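Local coordinates for protein beta-glucuronidase (Dictyoglomus thermophilum, PDB 6XXW) that probably hydrolyses beta-D-glucuronides, releasing glucuronic acid, as a family 2 glycoside hydrolase built around a TIM barrel, at residues E529-F534 and K579-F584; R533-L538 and V545-W550. One frame throughout, in Å; residues are numbered along the deposited sequence. Where two conformers were deposited one is given.

Interaction 1: residues E529-F534 and K579-F584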
ATOM      1  N   GLU A 529       0.908   5.483 -19.060  1.00 15.08           N
ATOM      2  CA  GLU A 529       0.614   6.444 -20.123  1.00 19.72           C
ATOM      3  C   GLU A 529       1.897   6.991 -20.737  1.00 21.88           C
ATOM      4  O   GLU A 529       2.003   7.129 -21.960  1.00 19.30           O
ATOM      5  CB  GLU A 529      -0.251   7.582 -19.582  1.00 19.71           C
ATOM      6  CG  GLU A 529      -0.763   8.544 -20.653  1.00 28.92           C
ATOM      7  CD  GLU A 529      -1.755   7.899 -21.613  1.00 35.31           C
ATOM      8  OE1 GLU A 529      -2.432   6.919 -21.229  1.00 35.08           O
ATOM      9  OE2 GLU A 529      -1.852   8.376 -22.766  1.00 43.07           O
ATOM     10  N   MET A 530       2.881   7.311 -19.899  1.00 16.92           N
ATOM     11  CA  MET A 530       4.159   7.781 -20.418  1.00 20.11           C
ATOM     12  C   MET A 530       4.772   6.745 -21.355  1.00 16.50           C
ATOM     13  O   MET A 530       5.160   7.058 -22.486  1.00 16.70           O
ATOM     14  CB  MET A 530       5.103   8.089 -19.256  1.00 17.82           C
ATOM     15  CG  MET A 530       6.512   8.433 -19.717  1.00 20.63           C
ATOM     16  SD  MET A 530       7.628   8.679 -18.320  1.00 22.52           S
ATOM     17  CE  MET A 530       9.139   9.148 -19.190  1.00 20.27           C
ATOM     18  N   ILE A 531       4.830   5.491 -20.913  1.00 16.72           N
ATOM     19  CA  ILE A 531       5.467   4.456 -21.722  1.00 20.22           C
ATOM     20  C   ILE A 531       4.691   4.251 -23.018  1.00 22.30           C
ATOM     21  O   ILE A 531       5.277   4.134 -24.102  1.00 16.97           O
ATOM     22  CB  ILE A 531       5.600   3.157 -20.898  1.00 20.93           C
ATOM     23  CG1 ILE A 531       6.776   3.279 -19.921  1.00 19.81           C
ATOM     24  CG2 ILE A 531       5.760   1.946 -21.797  1.00 15.22           C
ATOM     25  CD1 ILE A 531       6.813   2.188 -18.860  1.00 18.07           C
ATOM     26  N   LYS A 532       3.356   4.272 -22.932  1.00 16.80           N
ATOM     27  CA  LYS A 532       2.513   4.095 -24.113  1.00 20.92           C
ATOM     28  C   LYS A 532       2.753   5.189 -25.147  1.00 20.56           C
ATOM     29  O   LYS A 532       2.808   4.917 -26.352  1.00 21.70           O
ATOM     30  CB  LYS A 532       1.041   4.072 -23.691  1.00 21.78           C
ATOM     31  CG  LYS A 532       0.050   4.012 -24.831  1.00 28.22           C
ATOM     32  CD  LYS A 532      -1.375   3.847 -24.302  1.00 32.36           C
ATOM     33  CE  LYS A 532      -1.961   5.174 -23.828  1.00 39.08           C
ATOM     34  NZ  LYS A 532      -3.441   5.085 -23.569  1.00 47.97           N
ATOM     35  N   ARG A 533       2.898   6.434 -24.698  1.00 20.03           N
ATOM     36  CA  ARG A 533       3.083   7.537 -25.636  0.53 21.18           C
ATOM     37  C   ARG A 533       4.474   7.509 -26.256  1.00 18.81           C
ATOM     38  O   ARG A 533       4.642   7.842 -27.435  1.00 21.51           O
ATOM     39  CB  ARG A 533       2.829   8.865 -24.927  0.53 18.60           C
ATOM     40  CG  ARG A 533       1.379   9.045 -24.499  0.53 22.65           C
ATOM     41  CD  ARG A 533       1.171  10.394 -23.853  0.53 24.01           C
ATOM     42  NE  ARG A 533       1.111  11.463 -24.844  0.53 27.32           N
ATOM     43  CZ  ARG A 533       0.343  12.542 -24.732  0.53 27.19           C
ATOM     44  NH1 ARG A 533      -0.433  12.692 -23.665  0.53 29.92           N
ATOM     45  NH2 ARG A 533       0.352  13.471 -25.679  0.53 29.46           N
ATOM     46  N   PHE A 534       5.482   7.123 -25.476  1.00 18.95           N
ATOM     47  CA  PHE A 534       6.828   6.978 -26.029  1.00 17.95           C
ATOM     48  C   PHE A 534       6.843   5.957 -27.172  1.00 21.33           C
ATOM     49  O   PHE A 534       7.355   6.235 -28.261  1.00 20.59           O
ATOM     50  CB  PHE A 534       7.806   6.554 -24.931  1.00 17.42           C
ATOM     51  CG  PHE A 534       8.474   7.692 -24.202  1.00 20.39           C
ATOM     52  CD1 PHE A 534       7.741   8.577 -23.425  1.00 20.23           C
ATOM     53  CD2 PHE A 534       9.855   7.853 -24.268  1.00 20.75           C
ATOM     54  CE1 PHE A 534       8.374   9.608 -22.733  1.00 17.33           C
ATOM     55  CE2 PHE A 534      10.490   8.887 -23.591  1.00 17.26           C
ATOM     56  CZ  PHE A 534       9.753   9.763 -22.816  1.00 15.98           C
ATOM     57  N   LYS A 579       3.356  -4.513 -12.227  1.00 15.08           N
ATOM     58  CA  LYS A 579       2.531  -3.322 -12.124  1.00 10.39           C
ATOM     59  C   LYS A 579       1.618  -3.236 -13.346  1.00 18.47           C
ATOM     60  O   LYS A 579       1.707  -4.046 -14.267  1.00 18.29           O
ATOM     61  CB  LYS A 579       3.399  -2.064 -11.982  1.00 15.05           C
ATOM     62  CG  LYS A 579       4.263  -2.080 -10.727  1.00 12.95           C
ATOM     63  CD  LYS A 579       5.125  -0.810 -10.653  1.00 18.18           C
ATOM     64  CE  LYS A 579       6.298  -1.005  -9.692  1.00 19.93           C
ATOM     65  NZ  LYS A 579       7.270   0.137  -9.740  1.00 16.85           N
ATOM     66  N   MET A 580       0.735  -2.228 -13.359  1.00 15.43           N
ATOM     67  CA  MET A 580      -0.206  -2.074 -14.465  1.00 19.52           C
ATOM     68  C   MET A 580       0.495  -2.094 -15.824  1.00 17.31           C
ATOM     69  O   MET A 580       0.071  -2.804 -16.743  1.00 19.53           O
ATOM     70  CB  MET A 580      -1.001  -0.779 -14.290  1.00 18.59           C
ATOM     71  CG  MET A 580      -2.214  -0.692 -15.187  1.00 32.82           C
ATOM     72  SD  MET A 580      -3.076   0.877 -14.933  1.00 36.55           S
ATOM     73  CE  MET A 580      -3.067   0.918 -13.156  1.00 20.08           C
ATOM     74  N   VAL A 581       1.587  -1.333 -15.966  1.00 15.02           N
ATOM     75  CA  VAL A 581       2.225  -1.220 -17.279  1.00 14.90           C
ATOM     76  C   VAL A 581       2.825  -2.540 -17.757  1.00 17.57           C
ATOM     77  O   VAL A 581       3.003  -2.717 -18.967  1.00 19.96           O
ATOM     78  CB  VAL A 581       3.304  -0.116 -17.271  1.00 16.71           C
ATOM     79  CG1 VAL A 581       4.502  -0.550 -16.480  1.00 19.65           C
ATOM     80  CG2 VAL A 581       3.709   0.256 -18.708  1.00 18.86           C
ATOM     81  N   ALA A 582       3.137  -3.478 -16.851  1.00 17.86           N
ATOM     82  CA  ALA A 582       3.577  -4.806 -17.288  1.00 18.39           C
ATOM     83  C   ALA A 582       2.547  -5.454 -18.202  1.00 18.04           C
ATOM     84  O   ALA A 582       2.899  -6.116 -19.185  1.00 15.81           O
ATOM     85  CB  ALA A 582       3.844  -5.709 -16.083  1.00 16.62           C
ATOM     86  N   HIS A 583       1.259  -5.277 -17.894  1.00 19.45           N
ATOM     87  CA  HIS A 583       0.232  -5.863 -18.743  1.00 19.57           C
ATOM     88  C   HIS A 583       0.097  -5.124 -20.068  1.00 17.43           C
ATOM     89  O   HIS A 583      -0.162  -5.757 -21.099  1.00 21.00           O
ATOM     90  CB  HIS A 583      -1.082  -5.907 -17.968  1.00 22.72           C
ATOM     91  CG  HIS A 583      -0.932  -6.559 -16.635  1.00 17.21           C
ATOM     92  ND1 HIS A 583      -0.863  -7.928 -16.491  1.00 16.65           N
ATOM     93  CD2 HIS A 583      -0.744  -6.038 -15.399  1.00 19.28           C
ATOM     94  CE1 HIS A 583      -0.696  -8.223 -15.213  1.00 20.28           C
ATOM     95  NE2 HIS A 583      -0.613  -7.094 -14.530  1.00 19.54           N
ATOM     96  N   PHE A 584       0.280  -3.801 -20.078  1.00 17.89           N
ATOM     97  CA  PHE A 584       0.327  -3.082 -21.350  1.00 18.55           C
ATOM     98  C   PHE A 584       1.456  -3.615 -22.231  1.00 18.60           C
ATOM     99  O   PHE A 584       1.263  -3.872 -23.425  1.00 18.69           O
ATOM    100  CB  PHE A 584       0.505  -1.576 -21.117  1.00 17.82           C
ATOM    101  CG  PHE A 584       0.879  -0.820 -22.371  1.00 18.56           C
ATOM    102  CD1 PHE A 584      -0.091  -0.445 -23.285  1.00 26.27           C
ATOM    103  CD2 PHE A 584       2.206  -0.530 -22.658  1.00 20.53           C
ATOM    104  CE1 PHE A 584       0.258   0.238 -24.458  1.00 25.22           C
ATOM    105  CE2 PHE A 584       2.561   0.129 -23.828  1.00 24.00           C
ATOM    106  CZ  PHE A 584       1.583   0.515 -24.728  1.00 27.48           C
TER
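The F584 ring meets K532 and I531 obliquely. Its far end, CZ, lies 3.7 Å from K532 CB, and CE1 comes within 3.8 Å of K532 CG, while on the other flank CE2 stands 4.2 Å from I531 CG2. Two outer helices of a TIM barrel meet here: 524-538, which precedes the last barrel strand, and 580-591, which follows it. Their short segments run at 26° to each other with axes 10.3 Å apart; no hydrogen bond joins them, and packing fills the space. F584 reaches across because its CG is anti to the backbone N (chi1 167°), and the F584 side chain crosses that of K532 at about a right angle. K532 gives its aliphatic half to the phenyl ring and carries its ammonium away from it: the chain bends at chi3 (80°) and NZ reaches E529 OE1, one helical turn back, in a weakly hydrogen-bonded salt bridge of 3.1 Å. Cutting F584 down to an alanine would probably strip the K532 methylenes of the ring they pack on, leave I531 CG2 with less to pack against, and open a gap between the two helices. At the start of the later helix the backbone N of M580 is hydrogen-bonded to E524 OE1, a second tie between the same two elements. H583 and M580 also reach a second subunit: H583 NE2 is hydrogen-bonded to E525 OE2 of that chain, and M580 packs on its H583. Nearer the barrel lies the other half of the contact, wholly aliphatic, the side chains of I531 and V581 crossing at about a right angle, with I531 CD1 touching V581 CG2 at 3.7 Å.

Interaction 2: residues R533-L538 and V545-W550; sequences RFVGVL and VGEHIW
The OE2 atom of E547 is gripped by two groups, R588 NH2 in a salt bridge and Y300 OH in a hydrogen bond, and W589 NE1 bonds to OE1, so both oxygens of this buried carboxylate are engaged while V535 and L538 pack against it. The setting is the closing beta-alpha-beta unit of the TIM barrel: strand 501-505, helix 524-538, strand 544-550. Helix segment 533-538 runs back along strand segment 545-550 at 172°, with axes 9.9 Å apart. No hydrogen bond joins the two segments; V535 and L538 supply only hydrocarbon to the glutamate. V535 CG1 rests 3.8 Å from E547 OE1 and 3.9 Å from E547 CD, its side chain crossing that of E547 at about a right angle. E547 CG takes the place between backbone N and carbonyl carbon (chi1 60°), with the chain extended beyond it, which sets the carboxylate against V535, where Y300, R588 and W589 bond to it. The arginine in this buried setting would be expected to favour the charged carboxylate. Toward the N-terminal end of the strand segment, L538 CD1 lies 3.8 Å from E547 CB and 4.2 Å from the carbonyl oxygen of G546.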
ATOM      1  N   ARG A 533       2.898   6.434 -24.698  1.00 20.03           N
ATOM      2  CA  ARG A 533       3.083   7.537 -25.636  0.53 21.18           C
ATOM      3  C   ARG A 533       4.474   7.509 -26.256  1.00 18.81           C
ATOM      4  O   ARG A 533       4.642   7.842 -27.435  1.00 21.51           O
ATOM      5  CB  ARG A 533       2.829   8.865 -24.927  0.53 18.60           C
ATOM      6  CG  ARG A 533       1.379   9.045 -24.499  0.53 22.65           C
ATOM      7  CD  ARG A 533       1.171  10.394 -23.853  0.53 24.01           C
ATOM      8  NE  ARG A 533       1.111  11.463 -24.844  0.53 27.32           N
ATOM      9  CZ  ARG A 533       0.343  12.542 -24.732  0.53 27.19           C
ATOM     10  NH1 ARG A 533      -0.433  12.692 -23.665  0.53 29.92           N
ATOM     11  NH2 ARG A 533       0.352  13.471 -25.679  0.53 29.46           N
ATOM     12  N   PHE A 534       5.482   7.123 -25.476  1.00 18.95           N
ATOM     13  CA  PHE A 534       6.828   6.978 -26.029  1.00 17.95           C
ATOM     14  C   PHE A 534       6.843   5.957 -27.172  1.00 21.33           C
ATOM     15  O   PHE A 534       7.355   6.235 -28.261  1.00 20.59           O
ATOM     16  CB  PHE A 534       7.806   6.554 -24.931  1.00 17.42           C
ATOM     17  CG  PHE A 534       8.474   7.692 -24.202  1.00 20.39           C
ATOM     18  CD1 PHE A 534       7.741   8.577 -23.425  1.00 20.23           C
ATOM     19  CD2 PHE A 534       9.855   7.853 -24.268  1.00 20.75           C
ATOM     20  CE1 PHE A 534       8.374   9.608 -22.733  1.00 17.33           C
ATOM     21  CE2 PHE A 534      10.490   8.887 -23.591  1.00 17.26           C
ATOM     22  CZ  PHE A 534       9.753   9.763 -22.816  1.00 15.98           C
ATOM     23  N   VAL A 535       6.269   4.767 -26.952  1.00 17.72           N
ATOM     24  CA  VAL A 535       6.392   3.737 -27.987  1.00 19.72           C
ATOM     25  C   VAL A 535       5.519   4.027 -29.204  1.00 21.85           C
ATOM     26  O   VAL A 535       5.847   3.576 -30.313  1.00 20.33           O
ATOM     27  CB  VAL A 535       6.119   2.330 -27.427  1.00 17.60           C
ATOM     28  CG1 VAL A 535       7.120   2.018 -26.309  1.00 16.91           C
ATOM     29  CG2 VAL A 535       4.653   2.173 -26.963  1.00 21.73           C
ATOM     30  N   GLY A 536       4.441   4.803 -29.046  1.00 21.88           N
ATOM     31  CA  GLY A 536       3.703   5.264 -30.211  1.00 22.82           C
ATOM     32  C   GLY A 536       4.554   6.110 -31.136  1.00 21.58           C
ATOM     33  O   GLY A 536       4.390   6.061 -32.359  1.00 26.44           O
ATOM     34  N   VAL A 537       5.473   6.897 -30.568  1.00 21.52           N
ATOM     35  CA  VAL A 537       6.416   7.656 -31.382  1.00 20.97           C
ATOM     36  C   VAL A 537       7.378   6.714 -32.102  1.00 23.03           C
ATOM     37  O   VAL A 537       7.608   6.842 -33.310  1.00 21.27           O
ATOM     38  CB  VAL A 537       7.178   8.670 -30.511  1.00 20.33           C
ATOM     39  CG1 VAL A 537       8.325   9.280 -31.297  1.00 20.47           C
ATOM     40  CG2 VAL A 537       6.248   9.748 -29.996  1.00 20.76           C
ATOM     41  N   LEU A 538       7.947   5.748 -31.372  1.00 19.72           N
ATOM     42  CA  LEU A 538       8.933   4.845 -31.966  1.00 19.92           C
ATOM     43  C   LEU A 538       8.362   4.098 -33.162  1.00 21.88           C
ATOM     44  O   LEU A 538       9.077   3.824 -34.136  1.00 22.50           O
ATOM     45  CB  LEU A 538       9.432   3.842 -30.922  1.00 19.84           C
ATOM     46  CG  LEU A 538       9.971   4.399 -29.609  1.00 19.41           C
ATOM     47  CD1 LEU A 538      10.515   3.245 -28.761  1.00 19.58           C
ATOM     48  CD2 LEU A 538      11.055   5.445 -29.867  1.00 16.15           C
ATOM     49  N   VAL A 545      15.221   0.636 -33.763  1.00 17.71           N
ATOM     50  CA  VAL A 545      15.257  -0.821 -33.799  1.00 18.50           C
ATOM     51  C   VAL A 545      15.050  -1.434 -32.421  1.00 16.65           C
ATOM     52  O   VAL A 545      15.235  -2.639 -32.257  1.00 16.16           O
ATOM     53  CB  VAL A 545      16.570  -1.334 -34.422  1.00 19.64           C
ATOM     54  CG1 VAL A 545      16.732  -0.784 -35.835  1.00 19.65           C
ATOM     55  CG2 VAL A 545      17.771  -0.927 -33.554  1.00 19.14           C
ATOM     56  N   GLY A 546      14.688  -0.637 -31.421  1.00 18.00           N
ATOM     57  CA  GLY A 546      14.520  -1.196 -30.094  1.00 19.49           C
ATOM     58  C   GLY A 546      13.908  -0.288 -29.045  1.00 20.40           C
ATOM     59  O   GLY A 546      14.039   0.948 -29.108  1.00 16.37           O
ATOM     60  N   GLU A 547      13.234  -0.907 -28.071  1.00 16.16           N
ATOM     61  CA  GLU A 547      12.668  -0.207 -26.918  1.00 17.71           C
ATOM     62  C   GLU A 547      13.038  -0.978 -25.656  1.00 18.12           C
ATOM     63  O   GLU A 547      12.703  -2.157 -25.522  1.00 17.63           O
ATOM     64  CB  GLU A 547      11.136  -0.043 -27.041  1.00 17.25           C
ATOM     65  CG  GLU A 547      10.316  -1.353 -27.147  1.00 17.66           C
ATOM     66  CD  GLU A 547       8.922  -1.134 -27.725  1.00 19.16           C
ATOM     67  OE1 GLU A 547       7.939  -1.618 -27.118  1.00 20.46           O
ATOM     68  OE2 GLU A 547       8.804  -0.481 -28.789  1.00 19.59           O
ATOM     69  N   HIS A 548      13.771  -0.328 -24.755  1.00 16.85           N
ATOM     70  CA  HIS A 548      14.084  -0.893 -23.452  1.00 15.53           C
ATOM     71  C   HIS A 548      13.528   0.047 -22.389  1.00 17.69           C
ATOM     72  O   HIS A 548      13.959   1.204 -22.280  1.00 15.64           O
ATOM     73  CB  HIS A 548      15.596  -1.099 -23.278  1.00 17.17           C
ATOM     74  CG  HIS A 548      16.106  -2.402 -23.827  1.00 17.27           C
ATOM     75  ND1 HIS A 548      17.389  -2.857 -23.596  1.00 21.25           N
ATOM     76  CD2 HIS A 548      15.505  -3.349 -24.589  1.00 17.03           C
ATOM     77  CE1 HIS A 548      17.555  -4.029 -24.184  1.00 21.00           C
ATOM     78  NE2 HIS A 548      16.430  -4.349 -24.802  1.00 17.51           N
ATOM     79  N   ILE A 549      12.576  -0.444 -21.619  1.00 16.25           N
ATOM     80  CA  ILE A 549      11.990   0.335 -20.537  1.00 19.02           C
ATOM     81  C   ILE A 549      12.912   0.266 -19.324  1.00 17.82           C
ATOM     82  O   ILE A 549      13.489  -0.781 -19.019  1.00 15.25           O
ATOM     83  CB  ILE A 549      10.570  -0.182 -20.214  1.00 20.15           C
ATOM     84  CG1 ILE A 549       9.575   0.187 -21.329  1.00 21.81           C
ATOM     85  CG2 ILE A 549      10.046   0.406 -18.893  1.00 16.92           C
ATOM     86  CD1 ILE A 549       9.634  -0.678 -22.601  1.00 17.79           C
ATOM     87  N   TRP A 550      13.077   1.394 -18.641  1.00 16.65           N
ATOM     88  CA  TRP A 550      13.732   1.445 -17.339  1.00 13.90           C
ATOM     89  C   TRP A 550      12.647   1.448 -16.268  1.00 12.38           C
ATOM     90  O   TRP A 550      11.850   2.387 -16.223  1.00 18.07           O
ATOM     91  CB  TRP A 550      14.565   2.718 -17.211  1.00 17.38           C
ATOM     92  CG  TRP A 550      15.408   2.726 -15.998  1.00 16.49           C
ATOM     93  CD1 TRP A 550      15.156   3.354 -14.812  1.00 17.14           C
ATOM     94  CD2 TRP A 550      16.640   2.033 -15.840  1.00 16.57           C
ATOM     95  NE1 TRP A 550      16.180   3.101 -13.926  1.00 19.18           N
ATOM     96  CE2 TRP A 550      17.103   2.291 -14.535  1.00 18.73           C
ATOM     97  CE3 TRP A 550      17.410   1.228 -16.689  1.00 16.59           C
ATOM     98  CZ2 TRP A 550      18.316   1.779 -14.053  1.00 16.95           C
ATOM     99  CZ3 TRP A 550      18.614   0.707 -16.208  1.00 20.72           C
ATOM    100  CH2 TRP A 550      19.049   0.981 -14.902  1.00 22.75           C
TER

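Helix 524-538 serves both contacts, with R533 and F534 common to the two segments taken from it. Interaction 2 faces inward, joining the helix to strand 544-550, which follows it in the chain, through wholly buried residues; interaction 1 joins it to helix 580-591, where burial is partial and a lysine lies exposed. Accordingly the charged groups behave differently: a carboxylate in the interior is secured by several partners, while the surface lysine has a weak ionic bond within its own helix. Their centres are about 10 Å apart, and their apolar side chains touch: I531 CD1 packs 3.7 Å from I549 CG2, and F584 CZ lies 4.1 Å from V535 CG2.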